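Local coordinates for D-3-phosphoglycerate dehydrogenase-related protein (Vibrio cholerae, PDB 4S1V) that probably oxidises or reduces D-2-hydroxy acids and their keto counterparts with a nicotinamide cofactor, as in D-3-phosphoglycerate dehydrogenases, at residues C[163-176]-C[190-202]. Residues are numbered along the deposited sequence; the frame is centred on the assembly and turned at random.
Sequences AQFGHVFGMPILVW and YQAAADKAEFFAK
Ile173 O, Val175 N and Val175 O bond Gln191 N, Gln191 O and Ala193 N in turn, pairing strands 173-176 and 191-192 in parallel; the bond from Val175 N to Gln191 O (2.8 Å) is the most bent, at 137°.

Apolar packing differs on the two faces of the pair. On the face of Leu174 and Gln191, the leucine spreads its methyls: CD1 touches Gln191 CB and both N and CB of Ala193, while CD2 reaches Phe199 CD1 (4.1 Å) and Lys202 CB. On the face of Val175, Tyr190 lies alongside Ile173, whose CG2 sits over the phenol ring; CE2 of the same ring meets Ala163 CB (3.5 Å) on helix 157-168. The pairing closes the beta-alpha-beta unit 173-176, 179-188, 191-192 and places 191-192 at the margin, within this chain, of the parallel, Rossmann-type sheet of the NAD-binding domain, outside 173-176, which pairs with 150-153 on its other side.

Aromatic contacts join the strand end to helix 196-202. With CG anti to the backbone N (chi1 -178°), the Trp176 indole extends across the start of this helix; Lys196 CA lies over its five-membered ring, Asp195 C and Lys196 N over the same face of the indole, and Ala193 O meets the CE3-CZ3 edge of the six-membered ring. Trp176 CB rests on the Phe199 face, 3.6 Å from the centroid, while Leu174 O meets that ring in plane at its edge. Trp153 packs edge-to-face with the indole.

Polar side chains cap the helix start: N-cap Asp195 OD1 accepts from Glu198 N (2.8 Å), and Glu198 OE2 takes Ala194 N from above the carboxylate plane. Lys196 NZ turns away to a salt bridge with Asp224.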
loop_
_atom_site.group_PDB
_atom_site.type_symbol
_atom_site.label_atom_id
_atom_site.label_comp_id
_atom_site.label_asym_id
_atom_site.label_seq_id
_atom_site.Cartn_x
_atom_site.Cartn_y
_atom_site.Cartn_z
ATOM N N ALA C 163 -33.712 -3.811 7.009
ATOM C CA ALA C 163 -34.271 -2.910 8.029
ATOM C C ALA C 163 -34.191 -3.498 9.432
ATOM O O ALA C 163 -33.791 -2.811 10.361
ATOM C CB ALA C 163 -35.707 -2.548 7.693
ATOM N N GLN C 164 -34.560 -4.771 9.582
ATOM C CA GLN C 164 -34.480 -5.431 10.886
ATOM C C GLN C 164 -33.035 -5.497 11.365
ATOM O O GLN C 164 -32.775 -5.341 12.560
ATOM C CB GLN C 164 -35.083 -6.840 10.833
ATOM C CG GLN C 164 -36.599 -6.847 10.747
ATOM C CD GLN C 164 -37.176 -8.195 10.372
ATOM O OE1 GLN C 164 -36.516 -9.024 9.733
ATOM N NE2 GLN C 164 -38.430 -8.424 10.762
ATOM N N PHE C 165 -32.106 -5.716 10.427
ATOM C CA PHE C 165 -30.681 -5.721 10.748
ATOM C C PHE C 165 -30.254 -4.342 11.247
ATOM O O PHE C 165 -29.671 -4.230 12.312
ATOM C CB PHE C 165 -29.799 -6.169 9.553
ATOM C CG PHE C 165 -30.063 -7.590 9.061
ATOM C CD1 PHE C 165 -30.632 -8.569 9.900
ATOM C CD2 PHE C 165 -29.709 -7.957 7.763
ATOM C CE1 PHE C 165 -30.859 -9.866 9.442
ATOM C CE2 PHE C 165 -29.933 -9.256 7.296
ATOM C CZ PHE C 165 -30.515 -10.212 8.137
ATOM N N GLY C 166 -30.542 -3.296 10.473
ATOM C CA GLY C 166 -30.165 -1.930 10.864
ATOM C C GLY C 166 -30.725 -1.575 12.235
ATOM O O GLY C 166 -30.034 -1.015 13.080
ATOM N N HIS C 167 -31.983 -1.937 12.454
ATOM C CA HIS C 167 -32.658 -1.620 13.702
ATOM C C HIS C 167 -31.949 -2.211 14.898
ATOM O O HIS C 167 -31.684 -1.504 15.858
ATOM C CB HIS C 167 -34.123 -2.053 13.639
ATOM C CG HIS C 167 -34.888 -1.778 14.903
ATOM N ND1 HIS C 167 -35.219 -0.538 15.288
ATOM C CD2 HIS C 167 -35.386 -2.642 15.878
ATOM C CE1 HIS C 167 -35.891 -0.594 16.455
ATOM N NE2 HIS C 167 -35.994 -1.885 16.812
ATOM N N VAL C 168 -31.600 -3.495 14.843
ATOM C CA VAL C 168 -30.911 -4.141 15.968
ATOM C C VAL C 168 -29.483 -3.607 16.151
ATOM O O VAL C 168 -28.929 -3.628 17.254
ATOM C CB VAL C 168 -30.955 -5.688 15.872
ATOM C CG1 VAL C 168 -30.246 -6.200 14.624
ATOM C CG2 VAL C 168 -30.361 -6.324 17.112
ATOM N N PHE C 169 -28.903 -3.111 15.064
ATOM C CA PHE C 169 -27.619 -2.420 15.115
ATOM C C PHE C 169 -27.763 -0.956 15.551
ATOM O O PHE C 169 -26.773 -0.246 15.632
ATOM C CB PHE C 169 -26.890 -2.523 13.758
ATOM C CG PHE C 169 -26.077 -3.778 13.596
ATOM C CD1 PHE C 169 -26.701 -5.021 13.441
ATOM C CD2 PHE C 169 -24.687 -3.725 13.596
ATOM C CE1 PHE C 169 -25.953 -6.180 13.293
ATOM C CE2 PHE C 169 -23.931 -4.881 13.447
ATOM C CZ PHE C 169 -24.564 -6.108 13.302
ATOM N N GLY C 170 -28.989 -0.507 15.825
ATOM C CA GLY C 170 -29.211 0.846 16.367
ATOM C C GLY C 170 -29.213 1.943 15.317
ATOM O O GLY C 170 -28.807 3.082 15.584
ATOM N N MET C 171 -29.669 1.598 14.117
ATOM C CA MET C 171 -29.752 2.555 13.029
ATOM C C MET C 171 -31.190 3.047 12.852
ATOM O O MET C 171 -32.110 2.235 12.770
ATOM C CB MET C 171 -29.261 1.935 11.711
ATOM C CG MET C 171 -27.874 1.307 11.768
ATOM S SD MET C 171 -27.334 0.707 10.155
ATOM C CE MET C 171 -26.835 2.224 9.343
ATOM N N PRO C 172 -31.389 4.381 12.786
ATOM C CA PRO C 172 -32.689 4.854 12.285
ATOM C C PRO C 172 -32.953 4.271 10.888
ATOM O O PRO C 172 -32.021 4.106 10.096
ATOM C CB PRO C 172 -32.508 6.374 12.190
ATOM C CG PRO C 172 -31.396 6.706 13.136
ATOM C CD PRO C 172 -30.502 5.488 13.197
ATOM N N ILE C 173 -34.204 3.952 10.592
ATOM C CA ILE C 173 -34.542 3.403 9.287
ATOM C C ILE C 173 -35.364 4.416 8.508
ATOM O O ILE C 173 -36.401 4.876 8.988
ATOM C CB ILE C 173 -35.287 2.049 9.404
ATOM C CG1 ILE C 173 -34.538 1.092 10.344
ATOM C CG2 ILE C 173 -35.514 1.426 8.026
ATOM C CD1 ILE C 173 -33.162 0.663 9.866
ATOM N N LEU C 174 -34.862 4.785 7.328
ATOM C CA LEU C 174 -35.553 5.703 6.416
ATOM C C LEU C 174 -35.840 4.973 5.108
ATOM O O LEU C 174 -34.937 4.380 4.501
ATOM C CB LEU C 174 -34.698 6.944 6.152
ATOM C CG LEU C 174 -35.304 8.056 5.289
ATOM C CD1 LEU C 174 -36.453 8.771 6.003
ATOM C CD2 LEU C 174 -34.238 9.056 4.871
ATOM N N VAL C 175 -37.100 5.006 4.681
ATOM C CA VAL C 175 -37.534 4.191 3.550
ATOM C C VAL C 175 -38.036 5.039 2.383
ATOM O O VAL C 175 -38.794 5.992 2.569
ATOM C CB VAL C 175 -38.590 3.153 3.982
ATOM C CG1 VAL C 175 -39.123 2.372 2.794
ATOM C CG2 VAL C 175 -38.011 2.204 5.028
ATOM N N TRP C 176 -37.589 4.681 1.185
ATOM C CA TRP C 176 -38.102 5.264 -0.051
ATOM C C TRP C 176 -38.545 4.180 -1.007
ATOM O O TRP C 176 -38.079 3.035 -0.940
ATOM C CB TRP C 176 -37.058 6.188 -0.691
ATOM C CG TRP C 176 -37.569 6.857 -1.942
ATOM C CD1 TRP C 176 -37.075 6.730 -3.238
ATOM C CD2 TRP C 176 -38.740 7.740 -2.067
ATOM N NE1 TRP C 176 -37.823 7.467 -4.124
ATOM C CE2 TRP C 176 -38.837 8.096 -3.488
ATOM C CE3 TRP C 176 -39.674 8.263 -1.174
ATOM C CZ2 TRP C 176 -39.834 8.942 -3.971
ATOM C CZ3 TRP C 176 -40.676 9.105 -1.672
ATOM C CH2 TRP C 176 -40.752 9.436 -3.037
ATOM N N TYR C 190 -40.923 2.459 11.053
ATOM C CA TYR C 190 -39.769 3.117 10.440
ATOM C C TYR C 190 -40.196 4.462 9.851
ATOM O O TYR C 190 -41.374 4.813 9.879
ATOM C CB TYR C 190 -39.169 2.254 9.322
ATOM C CG TYR C 190 -38.858 0.814 9.679
ATOM C CD1 TYR C 190 -38.291 0.467 10.912
ATOM C CD2 TYR C 190 -39.101 -0.204 8.761
ATOM C CE1 TYR C 190 -38.002 -0.854 11.215
ATOM C CE2 TYR C 190 -38.803 -1.522 9.053
ATOM C CZ TYR C 190 -38.257 -1.843 10.275
ATOM O OH TYR C 190 -37.972 -3.163 10.552
ATOM N N GLN C 191 -39.243 5.221 9.323
ATOM C CA GLN C 191 -39.589 6.481 8.668
ATOM C C GLN C 191 -39.820 6.268 7.178
ATOM O O GLN C 191 -39.182 5.412 6.561
ATOM C CB GLN C 191 -38.495 7.530 8.870
ATOM C CG GLN C 191 -38.076 7.744 10.313
ATOM C CD GLN C 191 -36.919 8.712 10.429
ATOM O OE1 GLN C 191 -37.057 9.896 10.120
ATOM N NE2 GLN C 191 -35.768 8.216 10.886
ATOM N N ALA C 192 -40.749 7.041 6.622
ATOM C CA ALA C 192 -40.884 7.180 5.177
ATOM C C ALA C 192 -40.318 8.530 4.761
ATOM O O ALA C 192 -40.684 9.565 5.329
ATOM C CB ALA C 192 -42.339 7.063 4.753
ATOM N N ALA C 193 -39.412 8.512 3.782
ATOM C CA ALA C 193 -38.872 9.737 3.207
ATOM C C ALA C 193 -39.982 10.503 2.491
ATOM O O ALA C 193 -40.837 9.894 1.843
ATOM C CB ALA C 193 -37.730 9.421 2.246
ATOM N N ALA C 194 -39.963 11.828 2.631
ATOM C CA ALA C 194 -40.932 12.719 1.997
ATOM C C ALA C 194 -40.844 12.633 0.475
ATOM O O ALA C 194 -41.866 12.632 -0.209
ATOM C CB ALA C 194 -40.708 14.156 2.454
ATOM N N ASP C 195 -39.614 12.586 -0.036
ATOM C CA ASP C 195 -39.344 12.376 -1.460
ATOM C C ASP C 195 -37.942 11.795 -1.654
ATOM O O ASP C 195 -37.203 11.602 -0.680
ATOM C CB ASP C 195 -39.539 13.669 -2.277
ATOM C CG ASP C 195 -38.722 14.842 -1.746
ATOM O OD1 ASP C 195 -37.562 14.646 -1.319
ATOM O OD2 ASP C 195 -39.239 15.977 -1.778
ATOM N N LYS C 196 -37.594 11.520 -2.911
ATOM C CA LYS C 196 -36.295 10.954 -3.280
ATOM C C LYS C 196 -35.156 11.888 -2.866
ATOM O O LYS C 196 -34.118 11.426 -2.371
ATOM C CB LYS C 196 -36.245 10.651 -4.790
ATOM C CG LYS C 196 -34.946 10.011 -5.262
ATOM C CD LYS C 196 -34.954 9.633 -6.742
ATOM C CE LYS C 196 -34.823 10.840 -7.657
ATOM N NZ LYS C 196 -34.267 10.447 -8.982
ATOM N N ALA C 197 -35.360 13.193 -3.067
ATOM C CA ALA C 197 -34.370 14.210 -2.673
ATOM C C ALA C 197 -34.016 14.130 -1.179
ATOM O O ALA C 197 -32.840 14.099 -0.823
ATOM C CB ALA C 197 -34.839 15.608 -3.057
ATOM N N GLU C 198 -35.024 14.061 -0.311
ATOM C CA GLU C 198 -34.778 13.881 1.126
ATOM C C GLU C 198 -34.052 12.556 1.426
ATOM O O GLU C 198 -33.180 12.502 2.292
ATOM C CB GLU C 198 -36.093 13.966 1.918
ATOM C CG GLU C 198 -36.003 13.408 3.333
ATOM C CD GLU C 198 -37.255 13.642 4.163
ATOM O OE1 GLU C 198 -37.553 14.808 4.499
ATOM O OE2 GLU C 198 -37.930 12.652 4.507
ATOM N N PHE C 199 -34.421 11.498 0.707
ATOM C CA PHE C 199 -33.855 10.171 0.908
ATOM C C PHE C 199 -32.350 10.170 0.658
ATOM O O PHE C 199 -31.589 9.708 1.499
ATOM C CB PHE C 199 -34.582 9.142 0.023
ATOM C CG PHE C 199 -34.061 7.728 0.153
ATOM C CD1 PHE C 199 -34.219 7.011 1.338
ATOM C CD2 PHE C 199 -33.437 7.105 -0.927
ATOM C CE1 PHE C 199 -33.751 5.706 1.441
ATOM C CE2 PHE C 199 -32.971 5.800 -0.829
ATOM C CZ PHE C 199 -33.122 5.101 0.357
ATOM N N PHE C 200 -31.914 10.717 -0.478
ATOM C CA PHE C 200 -30.482 10.780 -0.777
ATOM C C PHE C 200 -29.711 11.748 0.111
ATOM O O PHE C 200 -28.544 11.504 0.424
ATOM C CB PHE C 200 -30.225 11.057 -2.265
ATOM C CG PHE C 200 -30.342 9.832 -3.119
ATOM C CD1 PHE C 200 -31.584 9.374 -3.532
ATOM C CD2 PHE C 200 -29.208 9.112 -3.486
ATOM C CE1 PHE C 200 -31.702 8.223 -4.303
ATOM C CE2 PHE C 200 -29.315 7.966 -4.260
ATOM C CZ PHE C 200 -30.567 7.521 -4.669
ATOM N N ALA C 201 -30.367 12.830 0.529
ATOM C CA ALA C 201 -29.728 13.819 1.396
ATOM C C ALA C 201 -29.459 13.291 2.810
ATOM O O ALA C 201 -28.422 13.601 3.398
ATOM C CB ALA C 201 -30.560 15.096 1.452
ATOM N N LYS C 202 -30.382 12.486 3.338
ATOM C CA LYS C 202 -30.366 12.104 4.755
ATOM C C LYS C 202 -29.756 10.730 5.068
ATOM O O LYS C 202 -29.361 10.472 6.203
ATOM C CB LYS C 202 -31.776 12.203 5.354
ATOM C CG LYS C 202 -32.355 13.609 5.324
ATOM C CD LYS C 202 -33.661 13.707 6.097
ATOM C CE LYS C 202 -34.163 15.148 6.111
ATOM N NZ LYS C 202 -35.167 15.403 7.182
#